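Local structure of hemolysin activator protein CdiB (Acinetobacter baumannii ACICU, 6WIL) at residues D420-T425 / Q435-W440; S462-D467 / Y479-I484; F495-D500 / L517-G522. The protein probably exports its partner CdiA toxin across the outer membrane, as the Omp85-superfamily transporter of a contact-dependent growth inhibition two-partner secretion system. All blocks are in the same frame, centred on the assembly; numbering follows the deposited sequence.

Contact 1 of 3, residues D420-T425 / Q435-W440; sequences DLRYTT and QYRLNW
Tyr423 and Tyr436 meet edge to edge on the outer wall of a 16-stranded transmembrane β barrel, where strands 414-429 and 432-444 form an antiparallel hairpin. Their closest atoms are Tyr423 CD2 and Tyr436 CE2, 4.0 Å apart; each lies near the plane of the other ring, and the two side chains cross at about a right angle, so this is no face stack. On the same outward face Leu421 and Leu438 touch methyl to methyl, CD2 to CD2 at 3.9 Å. Trp440 CG is anti to the backbone N (chi1 177°); CE3 of its indole lies 3.8 Å from Leu421 CB, and an indole edge is set against the backbone at Leu421 N. A detergent molecule, C8E, touches this tryptophan, as expected of a membrane-facing surface. Tyr436 OH and Trp440 NE1 hydrogen-bond Gln482 and Gln478 of the next strand, 476-487.

Beneath these contacts, Leu421–Trp440, Tyr423–Leu438 and Thr425–Tyr436 are hydrogen-bonded pairs with two backbone bonds each. Leu421 N lies 2.7 Å from Trp440 O. The longest of the six, from Thr425 N to Tyr436 O, measures 3.2 Å. The short strand axes run at 180°.

The opposite face is polar. Arg422 and Arg437 lie side by side, pointing the same way, with their NH1 atoms 3.6 Å apart and the guanidinium planes turned by 68°. Such proximity of like charges is probably offset by the salt bridges of Arg422 to Asp27, at the end of helix 8-27, and to Asp377 on the adjoining strand. The Asn439 amide touches both arginines: OD1 lies 3.5 Å from Arg422 CG, while ND2 stands 3.6 Å above the centre of the Arg437 guanidinium.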
# COMPACT_ATOMS: atom_id res chain seq x y z
N ASP A 420 -7.38 -2.17 8.03
CA ASP A 420 -6.10 -2.85 7.94
C ASP A 420 -5.03 -1.98 8.58
O ASP A 420 -5.08 -0.76 8.49
CB ASP A 420 -5.72 -3.15 6.49
CG ASP A 420 -6.42 -4.37 5.95
OD1 ASP A 420 -6.12 -5.47 6.45
OD2 ASP A 420 -7.29 -4.22 5.06
N LEU A 421 -4.07 -2.64 9.21
CA LEU A 421 -2.95 -1.92 9.81
C LEU A 421 -1.73 -2.82 9.80
O LEU A 421 -1.83 -3.99 10.17
CB LEU A 421 -3.28 -1.47 11.24
CG LEU A 421 -2.39 -0.38 11.81
CD1 LEU A 421 -3.21 0.53 12.71
CD2 LEU A 421 -1.22 -0.98 12.58
N ARG A 422 -0.60 -2.28 9.37
CA ARG A 422 0.66 -3.01 9.39
C ARG A 422 1.75 -2.10 9.92
O ARG A 422 1.76 -0.89 9.64
CB ARG A 422 1.03 -3.53 8.00
CG ARG A 422 0.05 -4.57 7.45
CD ARG A 422 0.60 -5.21 6.19
NE ARG A 422 0.91 -4.22 5.16
CZ ARG A 422 1.53 -4.49 4.02
NH1 ARG A 422 1.91 -5.73 3.75
NH2 ARG A 422 1.76 -3.52 3.14
N TYR A 423 2.67 -2.68 10.68
CA TYR A 423 3.79 -1.93 11.25
C TYR A 423 5.05 -2.78 11.20
O TYR A 423 5.02 -3.97 11.55
CB TYR A 423 3.50 -1.51 12.69
CG TYR A 423 4.61 -0.72 13.34
CD1 TYR A 423 4.83 0.61 13.02
CD2 TYR A 423 5.44 -1.31 14.29
CE1 TYR A 423 5.84 1.33 13.62
CE2 TYR A 423 6.45 -0.60 14.90
CZ TYR A 423 6.65 0.72 14.56
OH TYR A 423 7.66 1.44 15.15
N THR A 424 6.15 -2.17 10.76
CA THR A 424 7.44 -2.84 10.64
C THR A 424 8.52 -1.91 11.17
O THR A 424 8.51 -0.71 10.88
CB THR A 424 7.74 -3.21 9.18
OG1 THR A 424 6.99 -4.38 8.82
CG2 THR A 424 9.22 -3.49 8.97
N THR A 425 9.45 -2.46 11.95
CA THR A 425 10.61 -1.70 12.37
C THR A 425 11.75 -2.66 12.66
O THR A 425 11.52 -3.79 13.09
CB THR A 425 10.33 -0.84 13.62
OG1 THR A 425 11.49 -0.05 13.92
CG2 THR A 425 10.00 -1.71 14.81
N GLN A 435 13.92 -7.69 13.37
CA GLN A 435 12.79 -6.98 12.79
C GLN A 435 11.52 -7.38 13.53
O GLN A 435 11.34 -8.55 13.88
CB GLN A 435 12.64 -7.30 11.29
CG GLN A 435 11.94 -6.21 10.49
CD GLN A 435 12.92 -5.26 9.82
OE1 GLN A 435 14.12 -5.52 9.77
NE2 GLN A 435 12.40 -4.14 9.32
N TYR A 436 10.65 -6.41 13.77
CA TYR A 436 9.35 -6.65 14.39
C TYR A 436 8.25 -6.33 13.39
O TYR A 436 8.30 -5.31 12.71
CB TYR A 436 9.16 -5.82 15.66
CG TYR A 436 7.74 -5.83 16.18
CD1 TYR A 436 7.26 -6.88 16.93
CD2 TYR A 436 6.88 -4.77 15.90
CE1 TYR A 436 5.96 -6.89 17.40
CE2 TYR A 436 5.58 -4.76 16.36
CZ TYR A 436 5.13 -5.82 17.11
OH TYR A 436 3.83 -5.82 17.57
N ARG A 437 7.25 -7.20 13.33
CA ARG A 437 6.18 -7.08 12.35
C ARG A 437 4.83 -7.30 13.01
O ARG A 437 4.64 -8.31 13.70
CB ARG A 437 6.37 -8.08 11.21
CG ARG A 437 5.26 -8.05 10.18
CD ARG A 437 5.60 -7.10 9.05
NE ARG A 437 4.56 -7.07 8.04
CZ ARG A 437 4.36 -8.02 7.14
NH1 ARG A 437 3.39 -7.91 6.25
NH2 ARG A 437 5.13 -9.11 7.14
N LEU A 438 3.90 -6.38 12.78
CA LEU A 438 2.53 -6.51 13.26
C LEU A 438 1.57 -6.33 12.09
O LEU A 438 1.63 -5.33 11.38
CB LEU A 438 2.21 -5.49 14.36
CG LEU A 438 0.76 -5.47 14.88
CD1 LEU A 438 0.74 -5.36 16.40
CD2 LEU A 438 -0.03 -4.32 14.26
N ASN A 439 0.67 -7.30 11.91
CA ASN A 439 -0.40 -7.24 10.92
C ASN A 439 -1.74 -7.27 11.64
O ASN A 439 -1.98 -8.15 12.47
CB ASN A 439 -0.32 -8.41 9.94
CG ASN A 439 0.98 -8.43 9.17
OD1 ASN A 439 1.52 -7.39 8.81
ND2 ASN A 439 1.50 -9.63 8.91
N TRP A 440 -2.60 -6.31 11.33
CA TRP A 440 -3.92 -6.22 11.94
C TRP A 440 -4.97 -6.00 10.86
O TRP A 440 -4.82 -5.13 10.00
CB TRP A 440 -3.99 -5.09 12.96
CG TRP A 440 -5.35 -4.92 13.56
CD1 TRP A 440 -5.84 -5.54 14.67
CD2 TRP A 440 -6.40 -4.08 13.07
NE1 TRP A 440 -7.13 -5.13 14.91
CE2 TRP A 440 -7.50 -4.24 13.95
CE3 TRP A 440 -6.53 -3.20 11.99
CZ2 TRP A 440 -8.70 -3.56 13.77
CZ3 TRP A 440 -7.72 -2.53 11.82
CH2 TRP A 440 -8.79 -2.71 12.70

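Contact 2 of 3, residues S462-D467 / Y479-I484; sequences SVRGFD and YVQQEI
Ser462 and Arg464 lie in the loop 6 region of the Omp85 barrel, Arg464 within its VRGF motif (Val463 to Phe466), and both meet barrel strand 476-487. The four motif residues form a type II β turn. Gly465 occupies its third position with a positive phi of 92°.

At one end of the contact the loop backbone lies over the Tyr479 ring. Ser462 CA is 4.1 Å from the ring centroid and close to the ring normal, a CH-pi contact, while Ser462 O sits 3.4 Å above the same ring's plane, offset toward the rim.

At the other end Arg464 reaches across the strand. Its NH2 donates to Glu483 OE1 at 3.0 Å with an N-H...O angle of 169°, and that oxygen is in the guanidinium plane. The carboxylate plane is turned 54° away, consistent with a single-pronged salt bridge. On the way, Arg464 NH1 passes 3.6 Å from Gln481 CB.

Arg464 also pairs through NE with Asp500, and Glu483 OE1 takes a second bond from Arg524. One arginine thus connects acidic groups on two adjacent strands, and this alternation of charges probably compensates them while fixing the turn against the barrel's inner wall.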
# COMPACT_ATOMS: atom_id res chain seq x y z
N SER A 462 -5.06 -16.17 9.00
CA SER A 462 -5.76 -15.42 10.03
C SER A 462 -5.14 -15.57 11.40
O SER A 462 -4.75 -14.58 11.99
CB SER A 462 -7.25 -15.83 10.07
OG SER A 462 -7.43 -17.21 9.92
N VAL A 463 -5.05 -16.80 11.92
CA VAL A 463 -4.31 -17.06 13.16
C VAL A 463 -3.37 -18.25 12.98
O VAL A 463 -3.81 -19.40 12.92
CB VAL A 463 -5.27 -17.32 14.34
CG1 VAL A 463 -4.48 -17.46 15.63
CG2 VAL A 463 -6.31 -16.22 14.42
N ARG A 464 -2.06 -17.99 12.90
CA ARG A 464 -1.12 -19.07 12.64
C ARG A 464 -1.03 -20.02 13.83
O ARG A 464 -1.36 -19.68 14.97
CB ARG A 464 0.26 -18.51 12.30
CG ARG A 464 0.40 -18.08 10.85
CD ARG A 464 1.68 -17.30 10.63
NE ARG A 464 1.63 -16.01 11.32
CZ ARG A 464 2.63 -15.14 11.34
NH1 ARG A 464 2.48 -13.99 11.99
NH2 ARG A 464 3.77 -15.40 10.72
N GLY A 465 -0.56 -21.24 13.56
CA GLY A 465 -0.55 -22.30 14.54
C GLY A 465 -1.79 -23.17 14.52
O GLY A 465 -1.86 -24.14 15.29
N PHE A 466 -2.76 -22.87 13.67
CA PHE A 466 -3.98 -23.65 13.54
C PHE A 466 -4.10 -24.17 12.11
O PHE A 466 -3.74 -23.47 11.16
CB PHE A 466 -5.22 -22.82 13.91
CG PHE A 466 -5.36 -22.58 15.39
CD1 PHE A 466 -5.98 -23.52 16.20
CD2 PHE A 466 -4.89 -21.41 15.96
CE1 PHE A 466 -6.11 -23.31 17.56
CE2 PHE A 466 -5.03 -21.19 17.32
CZ PHE A 466 -5.64 -22.14 18.12
N ASP A 467 -4.60 -25.40 11.98
CA ASP A 467 -4.61 -26.07 10.68
C ASP A 467 -5.66 -25.47 9.75
O ASP A 467 -5.51 -25.52 8.52
CB ASP A 467 -4.87 -27.57 10.85
CG ASP A 467 -6.02 -27.87 11.79
OD1 ASP A 467 -7.12 -27.28 11.60
OD2 ASP A 467 -5.83 -28.70 12.70
N TYR A 479 -8.10 -9.80 13.70
CA TYR A 479 -6.94 -10.54 14.15
C TYR A 479 -5.72 -9.63 14.18
O TYR A 479 -5.64 -8.64 13.45
CB TYR A 479 -6.64 -11.79 13.29
CG TYR A 479 -6.30 -11.55 11.83
CD1 TYR A 479 -5.08 -11.00 11.45
CD2 TYR A 479 -7.18 -11.94 10.82
CE1 TYR A 479 -4.76 -10.81 10.12
CE2 TYR A 479 -6.87 -11.75 9.49
CZ TYR A 479 -5.65 -11.18 9.14
OH TYR A 479 -5.34 -11.00 7.82
N VAL A 480 -4.77 -9.97 15.05
CA VAL A 480 -3.49 -9.29 15.11
C VAL A 480 -2.40 -10.35 15.08
O VAL A 480 -2.33 -11.21 15.96
CB VAL A 480 -3.36 -8.38 16.34
CG1 VAL A 480 -3.80 -9.10 17.61
CG2 VAL A 480 -1.93 -7.88 16.47
N GLN A 481 -1.57 -10.30 14.04
CA GLN A 481 -0.41 -11.17 13.91
C GLN A 481 0.83 -10.41 14.34
O GLN A 481 1.03 -9.25 13.95
CB GLN A 481 -0.26 -11.66 12.47
CG GLN A 481 -1.45 -12.45 11.95
CD GLN A 481 -1.43 -12.60 10.44
OE1 GLN A 481 -0.99 -11.71 9.72
NE2 GLN A 481 -1.92 -13.74 9.97
N GLN A 482 1.66 -11.04 15.16
CA GLN A 482 2.90 -10.44 15.62
C GLN A 482 4.05 -11.40 15.39
O GLN A 482 3.90 -12.61 15.54
CB GLN A 482 2.82 -10.05 17.10
CG GLN A 482 1.99 -8.80 17.35
CD GLN A 482 2.02 -8.37 18.79
OE1 GLN A 482 2.66 -7.37 19.14
NE2 GLN A 482 1.33 -9.11 19.65
N GLU A 483 5.20 -10.84 15.02
CA GLU A 483 6.32 -11.66 14.58
C GLU A 483 7.62 -10.89 14.78
O GLU A 483 7.68 -9.69 14.54
CB GLU A 483 6.16 -12.07 13.11
CG GLU A 483 7.37 -12.74 12.49
CD GLU A 483 7.19 -12.96 11.00
OE1 GLU A 483 6.23 -13.66 10.62
OE2 GLU A 483 7.99 -12.40 10.21
N ILE A 484 8.65 -11.61 15.23
CA ILE A 484 10.00 -11.08 15.35
C ILE A 484 10.93 -12.00 14.58
O ILE A 484 10.93 -13.22 14.81
CB ILE A 484 10.45 -10.97 16.82
CG1 ILE A 484 9.56 -9.99 17.58
CG2 ILE A 484 11.91 -10.57 16.90
CD1 ILE A 484 9.58 -10.20 19.06

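Contact 3 of 3, residues F495-D500 / L517-G522; sequences FYMAVD and LGSVLG
Tyr496 and Gly522 make the close-fitting end of this antiparallel pairing between barrel strands 493-505 and 515-526. Chi1 of 70° puts Tyr496 CG between the backbone N and the carbonyl carbon; the ring presents a face to Gly522 CA, which lies 4.2 Å from the ring centroid. Glycine's lack of a side chain permits the approach; this is the Tyr-Gly "mortise-tenon" pairing known from outer-membrane barrels. Tyr496 CE1 also touches Val520 CG1 at 3.7 Å. Farther along this buried side, Ala498 CB and Val520 CB are 4.1 Å apart. The ring is held from outside the pair by a hydrogen bond of its hydroxyl to Asp533 and a cation-pi contact with Arg524.

The other side, bearing selenomethionine Met497, Val499 and Leu521, is looser and lies on the surface, where it may face lipid. Met497 CG meets Leu521 CD1 at 3.7 Å, but the selenium end leads away from strand 515-526.

Six backbone hydrogen bonds join the strands, from 2.7 Å for Ala498 N to Val520 O up to 3.2 Å for Gly518 N to Asp500 O. Ser519 OG adds a seventh bond, to Ala498 O, at 3.0 Å. OG and Val520 N reach that oxygen from opposite faces of its plane. By donating here the serine hydroxyl has its proton satisfied within the sheet, which probably lowers the cost of a polar group on this largely apolar surface.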
# COMPACT_ATOMS: atom_id res chain seq x y z
N PHE A 495 15.73 -16.51 11.45
CA PHE A 495 14.75 -17.22 12.27
C PHE A 495 13.63 -16.26 12.66
O PHE A 495 13.84 -15.05 12.75
CB PHE A 495 15.40 -17.79 13.53
CG PHE A 495 16.65 -18.57 13.28
CD1 PHE A 495 16.60 -19.82 12.68
CD2 PHE A 495 17.89 -18.07 13.67
CE1 PHE A 495 17.75 -20.54 12.45
CE2 PHE A 495 19.04 -18.79 13.44
CZ PHE A 495 18.98 -20.03 12.83
N TYR A 496 12.45 -16.81 12.90
CA TYR A 496 11.33 -15.98 13.33
C TYR A 496 10.43 -16.76 14.26
O TYR A 496 10.27 -17.98 14.13
CB TYR A 496 10.53 -15.43 12.14
CG TYR A 496 9.71 -16.46 11.38
CD1 TYR A 496 8.40 -16.75 11.73
CD2 TYR A 496 10.25 -17.13 10.28
CE1 TYR A 496 7.65 -17.68 11.03
CE2 TYR A 496 9.51 -18.06 9.58
CZ TYR A 496 8.21 -18.33 9.95
OH TYR A 496 7.48 -19.26 9.24
N MSE A 497 9.84 -16.04 15.22
CA MSE A 497 8.81 -16.59 16.08
C MSE A 497 7.59 -15.67 15.99
O MSE A 497 7.74 -14.45 15.93
CB MSE A 497 9.29 -16.71 17.53
CG MSE A 497 8.57 -17.78 18.34
SE MSE A 497 8.21 -17.24 20.18
CE MSE A 497 9.98 -16.59 20.68
N ALA A 498 6.40 -16.25 15.98
CA ALA A 498 5.18 -15.48 15.77
C ALA A 498 4.12 -15.85 16.79
O ALA A 498 4.03 -17.00 17.22
CB ALA A 498 4.63 -15.68 14.35
N VAL A 499 3.33 -14.86 17.18
CA VAL A 499 2.19 -15.03 18.07
C VAL A 499 1.01 -14.28 17.47
O VAL A 499 1.07 -13.06 17.31
CB VAL A 499 2.48 -14.53 19.50
CG1 VAL A 499 1.24 -14.69 20.37
CG2 VAL A 499 3.67 -15.27 20.10
N ASP A 500 -0.06 -15.01 17.16
CA ASP A 500 -1.25 -14.45 16.52
C ASP A 500 -2.46 -14.59 17.43
O ASP A 500 -2.49 -15.44 18.33
CB ASP A 500 -1.53 -15.13 15.18
CG ASP A 500 -0.41 -14.94 14.17
OD1 ASP A 500 0.59 -14.26 14.49
OD2 ASP A 500 -0.52 -15.48 13.05
N LEU A 517 -5.60 -18.27 20.03
CA LEU A 517 -4.22 -17.87 20.28
C LEU A 517 -3.31 -18.97 19.78
O LEU A 517 -3.34 -20.09 20.30
CB LEU A 517 -3.97 -17.60 21.77
CG LEU A 517 -2.51 -17.32 22.16
CD1 LEU A 517 -2.09 -15.92 21.74
CD2 LEU A 517 -2.28 -17.53 23.64
N GLY A 518 -2.51 -18.66 18.77
CA GLY A 518 -1.56 -19.61 18.23
C GLY A 518 -0.14 -19.07 18.23
O GLY A 518 0.06 -17.86 18.35
N SER A 519 0.84 -19.95 18.12
CA SER A 519 2.24 -19.53 18.08
C SER A 519 2.97 -20.34 17.02
O SER A 519 2.63 -21.50 16.76
CB SER A 519 2.92 -19.70 19.45
OG SER A 519 4.17 -19.03 19.47
N VAL A 520 3.98 -19.72 16.43
CA VAL A 520 4.71 -20.30 15.30
C VAL A 520 6.20 -20.00 15.48
O VAL A 520 6.58 -18.90 15.88
CB VAL A 520 4.19 -19.74 13.96
CG1 VAL A 520 5.25 -19.83 12.87
CG2 VAL A 520 2.95 -20.50 13.54
N LEU A 521 7.03 -21.00 15.18
CA LEU A 521 8.48 -20.85 15.15
C LEU A 521 8.99 -21.45 13.85
O LEU A 521 8.63 -22.57 13.50
CB LEU A 521 9.13 -21.55 16.35
CG LEU A 521 10.66 -21.43 16.48
CD1 LEU A 521 11.07 -20.01 16.81
CD2 LEU A 521 11.18 -22.41 17.52
N GLY A 522 9.82 -20.69 13.13
CA GLY A 522 10.29 -21.16 11.85
C GLY A 522 11.51 -20.40 11.36
O GLY A 522 12.10 -19.60 12.08

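In the fold
The three contacts follow one another along the chain and share the barrel sheet. Contact 1 joins contact 2 through neighbouring strands: Asn439 O lies 2.7 Å from Gln481 N, and Tyr436 OH 2.5 Å from Gln482 OE1. Contact 3 lies next, its centre 7 Å from that of contact 2, with Gln482 O 2.8 Å from Val499 N. The key junction is Arg464 NE to Asp500 OD2, 2.8 Å, where the loop of contact 2 meets the strand of contact 3; as in other Omp85 proteins, this loop arginine pairs with a barrel-wall aspartate. Contacts 1 and 3, centred 14 Å apart, do not touch, and the C8E molecule lies by contact 1.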